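Local coordinates for Methylcobalamin\: coenzyme M methyltransferase (Methanosarcina mazei, PDB 4AY7), which transfers the methyl group of a methylated corrinoid to coenzyme M, a zinc-dependent step of methanogenesis carried out on a TIM-barrel scaffold, at residues D29-V33 with R343-Y347; F224-K229 with D257-C261. All blocks are in the same frame, centred on the assembly; numbering follows the deposited sequence.

Contact 1: residues D29-V33 with R343-Y347; sequences DKVPV and RDEFY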
ATOM      1  N   ASP A  29     -20.459 -10.177  -7.381  1.00 25.96           N
ATOM      2  CA  ASP A  29     -21.787  -9.793  -6.950  1.00 26.41           C
ATOM      3  C   ASP A  29     -21.887  -8.321  -6.581  1.00 24.95           C
ATOM      4  O   ASP A  29     -22.895  -7.689  -6.800  1.00 25.98           O
ATOM      5  CB  ASP A  29     -22.244 -10.669  -5.774  1.00 27.81           C
ATOM      6  CG  ASP A  29     -21.240 -10.697  -4.615  1.00 27.70           C
ATOM      7  OD1 ASP A  29     -19.989 -10.451  -4.769  1.00 26.03           O
ATOM      8  OD2 ASP A  29     -21.730 -11.042  -3.516  1.00 28.56           O
ATOM      9  N   LYS A  30     -20.830  -7.772  -5.980  1.00 23.41           N
ATOM     10  CA  LYS A  30     -20.815  -6.386  -5.518  1.00 23.50           C
ATOM     11  C   LYS A  30     -19.385  -5.907  -5.295  1.00 21.69           C
ATOM     12  O   LYS A  30     -18.511  -6.731  -5.198  1.00 21.23           O
ATOM     13  CB  LYS A  30     -21.638  -6.244  -4.211  1.00 24.92           C
ATOM     14  CG  LYS A  30     -21.010  -6.858  -2.980  1.00 25.75           C
ATOM     15  CD  LYS A  30     -21.948  -6.949  -1.775  1.00 28.21           C
ATOM     16  CE  LYS A  30     -21.235  -7.503  -0.578  1.00 29.28           C
ATOM     17  NZ  LYS A  30     -22.099  -7.886   0.572  1.00 33.14           N
ATOM     18  N   VAL A  31     -19.131  -4.600  -5.330  1.00 20.78           N
ATOM     19  CA  VAL A  31     -17.779  -4.055  -5.137  1.00 20.30           C
ATOM     20  C   VAL A  31     -17.358  -4.270  -3.654  1.00 20.22           C
ATOM     21  O   VAL A  31     -18.128  -3.915  -2.743  1.00 20.55           O
ATOM     22  CB  VAL A  31     -17.773  -2.562  -5.490  1.00 20.53           C
ATOM     23  CG1 VAL A  31     -16.463  -1.884  -5.097  1.00 19.65           C
ATOM     24  CG2 VAL A  31     -18.157  -2.354  -6.990  1.00 20.67           C
ATOM     25  N   PRO A  32     -16.208  -4.936  -3.401  1.00 19.21           N
ATOM     26  CA  PRO A  32     -15.694  -5.046  -2.005  1.00 19.88           C
ATOM     27  C   PRO A  32     -15.289  -3.702  -1.517  1.00 19.63           C
ATOM     28  O   PRO A  32     -14.906  -2.828  -2.333  1.00 19.40           O
ATOM     29  CB  PRO A  32     -14.444  -5.887  -2.144  1.00 19.59           C
ATOM     30  CG  PRO A  32     -14.058  -5.748  -3.530  1.00 19.70           C
ATOM     31  CD  PRO A  32     -15.233  -5.435  -4.369  1.00 19.51           C
ATOM     32  N   VAL A  33     -15.381  -3.520  -0.197  1.00 20.88           N
ATOM     33  CA  VAL A  33     -14.974  -2.270   0.440  1.00 20.70           C
ATOM     34  C   VAL A  33     -13.911  -2.598   1.437  1.00 21.95           C
ATOM     35  O   VAL A  33     -14.134  -3.381   2.356  1.00 22.51           O
ATOM     36  CB  VAL A  33     -16.121  -1.481   1.053  1.00 21.76           C
ATOM     37  CG1 VAL A  33     -16.959  -2.343   2.019  1.00 22.77           C
ATOM     38  CG2 VAL A  33     -15.625  -0.177   1.651  1.00 21.40           C
ATOM     39  N   ARG A 343     -21.346   1.571   0.527  1.00 23.50           N
ATOM     40  CA  ARG A 343     -21.302   0.433  -0.374  1.00 24.12           C
ATOM     41  C   ARG A 343     -22.610  -0.332  -0.184  1.00 24.56           C
ATOM     42  O   ARG A 343     -23.259  -0.699  -1.132  1.00 23.34           O
ATOM     43  CB  ARG A 343     -20.097  -0.456  -0.095  1.00 22.71           C
ATOM     44  CG  ARG A 343     -19.766  -1.502  -1.152  1.00 22.41           C
ATOM     45  CD  ARG A 343     -20.651  -2.713  -1.189  1.00 22.59           C
ATOM     46  NE  ARG A 343     -20.758  -3.326   0.146  1.00 22.62           N
ATOM     47  CZ  ARG A 343     -20.011  -4.315   0.563  1.00 22.28           C
ATOM     48  NH1 ARG A 343     -18.977  -4.737  -0.107  1.00 21.68           N
ATOM     49  NH2 ARG A 343     -20.221  -4.808   1.743  1.00 23.70           N
ATOM     50  N   ASP A 344     -22.974  -0.599   1.061  1.00 26.53           N
ATOM     51  CA  ASP A 344     -24.204  -1.402   1.281  1.00 29.08           C
ATOM     52  C   ASP A 344     -25.488  -0.731   0.689  1.00 29.53           C
ATOM     53  O   ASP A 344     -26.389  -1.383   0.091  1.00 29.19           O
ATOM     54  CB  ASP A 344     -24.319  -1.734   2.770  1.00 31.39           C
ATOM     55  CG  ASP A 344     -23.258  -2.744   3.215  1.00 32.64           C
ATOM     56  OD1 ASP A 344     -22.496  -3.252   2.353  1.00 33.04           O
ATOM     57  OD2 ASP A 344     -23.121  -2.998   4.428  1.00 35.34           O
ATOM     58  N   GLU A 345     -25.497   0.588   0.768  1.00 30.38           N
ATOM     59  CA  GLU A 345     -26.576   1.410   0.279  1.00 31.45           C
ATOM     60  C   GLU A 345     -26.748   1.361  -1.237  1.00 30.47           C
ATOM     61  O   GLU A 345     -27.863   1.324  -1.767  1.00 29.12           O
ATOM     62  CB  GLU A 345     -26.308   2.844   0.721  1.00 33.34           C
ATOM     63  CG  GLU A 345     -26.725   3.048   2.172  1.00 36.39           C
ATOM     64  CD  GLU A 345     -26.541   4.486   2.641  1.00 40.15           C
ATOM     65  OE1 GLU A 345     -26.538   5.413   1.768  1.00 42.10           O
ATOM     66  OE2 GLU A 345     -26.393   4.670   3.879  1.00 40.08           O
ATOM     67  N   PHE A 346     -25.632   1.349  -1.935  1.00 28.63           N
ATOM     68  CA  PHE A 346     -25.601   1.302  -3.388  1.00 29.10           C
ATOM     69  C   PHE A 346     -26.333   0.051  -3.863  1.00 29.74           C
ATOM     70  O   PHE A 346     -26.922   0.040  -4.911  1.00 30.57           O
ATOM     71  CB  PHE A 346     -24.130   1.294  -3.831  1.00 28.05           C
ATOM     72  CG  PHE A 346     -23.931   1.427  -5.284  1.00 27.94           C
ATOM     73  CD1 PHE A 346     -24.060   2.671  -5.908  1.00 28.98           C
ATOM     74  CD2 PHE A 346     -23.649   0.344  -6.028  1.00 28.48           C
ATOM     75  CE1 PHE A 346     -23.877   2.794  -7.281  1.00 28.85           C
ATOM     76  CE2 PHE A 346     -23.391   0.472  -7.409  1.00 29.05           C
ATOM     77  CZ  PHE A 346     -23.531   1.703  -8.031  1.00 27.57           C
ATOM     78  N   TYR A 347     -26.255  -1.027  -3.093  1.00 30.64           N
ATOM     79  CA  TYR A 347     -26.879  -2.273  -3.485  1.00 31.99           C
ATOM     80  C   TYR A 347     -28.239  -2.428  -2.788  1.00 38.31           C
ATOM     81  O   TYR A 347     -28.833  -3.494  -2.834  1.00 42.28           O
ATOM     82  CB  TYR A 347     -25.911  -3.425  -3.208  1.00 30.54           C
ATOM     83  CG  TYR A 347     -24.650  -3.309  -4.102  1.00 28.05           C
ATOM     84  CD1 TYR A 347     -24.670  -3.752  -5.400  1.00 27.74           C
ATOM     85  CD2 TYR A 347     -23.496  -2.728  -3.643  1.00 26.56           C
ATOM     86  CE1 TYR A 347     -23.568  -3.617  -6.254  1.00 26.24           C
ATOM     87  CE2 TYR A 347     -22.344  -2.612  -4.476  1.00 25.58           C
ATOM     88  CZ  TYR A 347     -22.404  -3.080  -5.793  1.00 25.42           C
ATOM     89  OH  TYR A 347     -21.331  -2.980  -6.648  1.00 22.40           O
TER
HETATM   90  O   HOH W   1     -23.611  -5.088   0.725  1.00 39.87           O
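This contact lies at the seam of the URO-D-family TIM barrel, where the loop that follows helix 15-24 lies against the end of the C-terminal helix 333-346, more than 300 residues further along the chain. Arg343 and Tyr347 both bond the backbone of Val31. Arg343 comes first and gives the most surface. With chi1 at t and the next two angles at m, its guanidinium curls back so that Arg343 NH1 donates to Val31 O at 2.9 Å, nearly in line. Val33 CG1 covers one face of the group, 3.8 Å from Arg343 NH1, and Lys30 CE covers the opposite face, 3.6 Å from Arg343 CZ. The charge has two acidic partners, Asp344 next door and Glu76, whose carboxylate also takes the Val33 N hydrogen bond. Asp344 OD1 accepts from both Arg343 NE and Arg343 NH2, each 2.8 Å. Lys30 NZ comes within 3.8 Å of Arg343 NH2, a like-charge approach eased by the Asp344 carboxylate: a water links Lys30 NZ (3.2 Å) to Asp344 OD1 (2.7 Å). The Phe346 side chain packs on Leu314 of helix 303-315, while Pro32 shares a backbone hydrogen bond with Leu321 of the final barrel strand, so the loop is held between that strand and the helix. Tyr347 finishes the contact. Lys30 CB sits over its ring in a CH-pi contact, 3.7 Å from the centroid and 13° off the normal, and Tyr347 OH accepts the hydrogen bond of Val31 N at 3.0 Å.

Contact 2: residues F224-K229 with D257-C261; sequences FRQFLK and DMADC
Build two helix segments side by side: 224-229 inside helix 221-238, and 257-261 where helix 252-259 runs out into a turn. These helices flank strand 242-246 in sequence, so they are successive outer helices of the TIM barrel, joined through one beta strand. Set the register by CA pairs, Arg225 to Asp257 at 7.2 Å and Lys229 to Cys261 at 6.3 Å. The first segment carries a pi-type turn, with Lys229 N bonded to Phe224 O at 2.8 Å; the second closes with Asp260 N to Asp257 O and Cys261 N to Met258 O, both 3.1 Å.

Lys229 and Asp257 each bury the most surface. Extend Lys229 with all four chi angles t: its CG then packs 3.8 Å from Cys261 SG, and its NZ reaches Asp260 OD2 at 3.2 Å and, as a long salt bridge, Asp257 OD1 at 3.7 Å. Give Asp257 chi1 m; Arg225 (chi1 m, chi2 t, chi3 m) puts NH1 2.7 Å from Asp257 OD2 in a hydrogen-bonded salt bridge. Asp260 pairs most strongly with Arg285, through OD1.

Beneath the charges, Phe224, chi1 t, brings CE1 to 3.7 Å from Asp257 CB, and CZ to 4.1 Å from both Met258 CG and Cys261 SG. The sulfur meets the ring obliquely, 5.3 Å from its centroid. Two bases and two acids thus balance charge in a salt-bridge network, with buried Phe224, Met258 and Cys261 packed behind it.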
ATOM      1  N   PHE A 224      10.068   7.871 -15.074  1.00 22.38           N
ATOM      2  CA  PHE A 224       9.267   6.715 -14.767  1.00 21.36           C
ATOM      3  C   PHE A 224       9.358   5.703 -15.926  1.00 22.16           C
ATOM      4  O   PHE A 224       9.507   4.490 -15.704  1.00 22.05           O
ATOM      5  CB  PHE A 224       7.807   7.131 -14.528  1.00 20.76           C
ATOM      6  CG  PHE A 224       6.933   6.002 -14.132  1.00 20.06           C
ATOM      7  CD1 PHE A 224       6.318   5.212 -15.111  1.00 19.35           C
ATOM      8  CD2 PHE A 224       6.706   5.706 -12.754  1.00 19.40           C
ATOM      9  CE1 PHE A 224       5.546   4.148 -14.717  1.00 19.00           C
ATOM     10  CE2 PHE A 224       5.952   4.625 -12.372  1.00 18.73           C
ATOM     11  CZ  PHE A 224       5.305   3.878 -13.361  1.00 18.59           C
ATOM     12  N   ARG A 225       9.141   6.191 -17.148  1.00 22.82           N
ATOM     13  CA  ARG A 225       9.135   5.297 -18.325  1.00 24.43           C
ATOM     14  C   ARG A 225      10.502   4.760 -18.640  1.00 25.08           C
ATOM     15  O   ARG A 225      10.637   3.605 -18.989  1.00 25.92           O
ATOM     16  CB  ARG A 225       8.530   5.959 -19.552  1.00 25.57           C
ATOM     17  CG  ARG A 225       7.028   6.135 -19.390  1.00 26.19           C
ATOM     18  CD  ARG A 225       6.456   6.878 -20.549  1.00 28.27           C
ATOM     19  NE  ARG A 225       6.752   8.315 -20.594  1.00 29.68           N
ATOM     20  CZ  ARG A 225       5.972   9.262 -20.098  1.00 29.80           C
ATOM     21  NH1 ARG A 225       4.848   8.978 -19.444  1.00 30.57           N
ATOM     22  NH2 ARG A 225       6.331  10.506 -20.276  1.00 31.18           N
ATOM     23  N   GLN A 226      11.534   5.556 -18.445  1.00 25.53           N
ATOM     24  CA  GLN A 226      12.868   5.119 -18.807  1.00 26.65           C
ATOM     25  C   GLN A 226      13.464   4.093 -17.806  1.00 25.45           C
ATOM     26  O   GLN A 226      14.131   3.097 -18.241  1.00 24.82           O
ATOM     27  CB  GLN A 226      13.830   6.291 -18.883  1.00 28.03           C
ATOM     28  CG  GLN A 226      15.154   5.707 -19.265  1.00 30.28           C
ATOM     29  CD  GLN A 226      16.122   6.709 -19.816  1.00 33.21           C
ATOM     30  OE1 GLN A 226      15.906   7.934 -19.720  1.00 36.02           O
ATOM     31  NE2 GLN A 226      17.245   6.204 -20.308  1.00 34.55           N
ATOM     32  N   PHE A 227      13.252   4.350 -16.497  1.00 23.14           N
ATOM     33  CA  PHE A 227      13.900   3.554 -15.418  1.00 22.64           C
ATOM     34  C   PHE A 227      13.027   2.791 -14.432  1.00 21.88           C
ATOM     35  O   PHE A 227      13.425   1.716 -13.949  1.00 21.54           O
ATOM     36  CB  PHE A 227      14.809   4.422 -14.542  1.00 23.09           C
ATOM     37  CG  PHE A 227      15.815   5.237 -15.307  1.00 23.50           C
ATOM     38  CD1 PHE A 227      16.885   4.639 -15.903  1.00 24.22           C
ATOM     39  CD2 PHE A 227      15.675   6.623 -15.397  1.00 23.97           C
ATOM     40  CE1 PHE A 227      17.796   5.410 -16.604  1.00 25.00           C
ATOM     41  CE2 PHE A 227      16.559   7.391 -16.118  1.00 24.78           C
ATOM     42  CZ  PHE A 227      17.621   6.794 -16.707  1.00 25.29           C
ATOM     43  N   LEU A 228      11.852   3.342 -14.124  1.00 21.62           N
ATOM     44  CA  LEU A 228      11.032   2.837 -13.001  1.00 20.60           C
ATOM     45  C   LEU A 228      10.099   1.749 -13.439  1.00 20.90           C
ATOM     46  O   LEU A 228       9.979   0.732 -12.763  1.00 21.98           O
ATOM     47  CB  LEU A 228      10.331   3.999 -12.352  1.00 20.47           C
ATOM     48  CG  LEU A 228      11.197   5.204 -11.936  1.00 20.68           C
ATOM     49  CD1 LEU A 228      10.354   6.249 -11.142  1.00 20.42           C
ATOM     50  CD2 LEU A 228      12.490   4.773 -11.164  1.00 20.77           C
ATOM     51  N   LYS A 229       9.450   1.922 -14.595  1.00 21.87           N
ATOM     52  CA  LYS A 229       8.443   0.988 -15.090  1.00 21.99           C
ATOM     53  C   LYS A 229       8.974  -0.449 -15.131  1.00 21.24           C
ATOM     54  O   LYS A 229       8.295  -1.366 -14.674  1.00 21.01           O
ATOM     55  CB  LYS A 229       8.004   1.429 -16.491  1.00 24.68           C
ATOM     56  CG  LYS A 229       6.837   0.678 -17.045  1.00 26.40           C
ATOM     57  CD  LYS A 229       6.332   1.413 -18.292  1.00 29.52           C
ATOM     58  CE  LYS A 229       5.572   0.505 -19.206  1.00 32.92           C
ATOM     59  NZ  LYS A 229       4.649   1.259 -20.151  1.00 37.13           N
ATOM     60  N   ASP A 257       0.923   4.437 -18.013  1.00 24.68           N
ATOM     61  CA  ASP A 257       2.181   3.669 -17.836  1.00 25.21           C
ATOM     62  C   ASP A 257       2.071   2.767 -16.619  1.00 22.82           C
ATOM     63  O   ASP A 257       2.501   1.633 -16.695  1.00 22.09           O
ATOM     64  CB  ASP A 257       3.363   4.601 -17.713  1.00 27.34           C
ATOM     65  CG  ASP A 257       3.540   5.483 -18.916  1.00 30.17           C
ATOM     66  OD1 ASP A 257       3.778   4.896 -19.971  1.00 31.23           O
ATOM     67  OD2 ASP A 257       3.440   6.746 -18.811  1.00 32.48           O
ATOM     68  N   MET A 258       1.456   3.238 -15.531  1.00 21.23           N
ATOM     69  CA  MET A 258       1.186   2.377 -14.395  1.00 20.54           C
ATOM     70  C   MET A 258       0.377   1.160 -14.776  1.00 20.05           C
ATOM     71  O   MET A 258       0.586   0.070 -14.257  1.00 19.36           O
ATOM     72  CB  MET A 258       0.440   3.179 -13.319  1.00 20.01           C
ATOM     73  CG  MET A 258       1.317   4.258 -12.615  1.00 20.51           C
ATOM     74  SD  MET A 258       0.384   5.383 -11.565  1.00 20.94           S
ATOM     75  CE  MET A 258      -0.309   4.201 -10.403  1.00 19.55           C
ATOM     76  N   ALA A 259      -0.609   1.368 -15.690  1.00 21.27           N
ATOM     77  CA  ALA A 259      -1.500   0.325 -16.106  1.00 21.23           C
ATOM     78  C   ALA A 259      -0.802  -0.735 -16.919  1.00 21.99           C
ATOM     79  O   ALA A 259      -1.331  -1.827 -17.035  1.00 21.95           O
ATOM     80  CB  ALA A 259      -2.729   0.900 -16.854  1.00 20.62           C
ATOM     81  N   ASP A 260       0.364  -0.414 -17.479  1.00 22.96           N
ATOM     82  CA  ASP A 260       1.222  -1.392 -18.173  1.00 24.05           C
ATOM     83  C   ASP A 260       2.233  -2.143 -17.259  1.00 24.81           C
ATOM     84  O   ASP A 260       3.056  -2.900 -17.797  1.00 25.04           O
ATOM     85  CB  ASP A 260       2.038  -0.657 -19.257  1.00 26.05           C
ATOM     86  CG  ASP A 260       1.223  -0.156 -20.418  1.00 30.04           C
ATOM     87  OD1 ASP A 260       0.189  -0.755 -20.776  1.00 29.39           O
ATOM     88  OD2 ASP A 260       1.622   0.868 -21.020  1.00 33.27           O
ATOM     89  N   CYS A 261       2.186  -1.971 -15.916  1.00 23.55           N
ATOM     90  CA  CYS A 261       3.260  -2.531 -15.057  1.00 24.73           C
ATOM     91  C   CYS A 261       2.943  -3.936 -14.568  1.00 24.83           C
ATOM     92  O   CYS A 261       3.763  -4.535 -13.884  1.00 25.21           O
ATOM     93  CB  CYS A 261       3.601  -1.656 -13.893  1.00 23.91           C
ATOM     94  SG  CYS A 261       4.337  -0.046 -14.275  1.00 24.24           S
TER

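How the contacts relate
Both contacts are partly buried, with exposed Asp29 at the rim of contact 1 and exposed Arg225 at that of contact 2, but they work at different ranges. Contact 1 joins the two ends of the chain, and contact 2, nested in the loop it closes, joins neighbouring helices through segments 28 residues apart. Their centres are 32 Å apart and their nearest atoms about 18 Å, so neither touches the other. In contact 1 side chains bind loop backbone, and no salt bridge crosses between its two segments; in contact 2 the charges pair across the interface. Side chain to ion, Val31 is about 7 Å from the magnesium, and Met258 about 10 Å from the zinc.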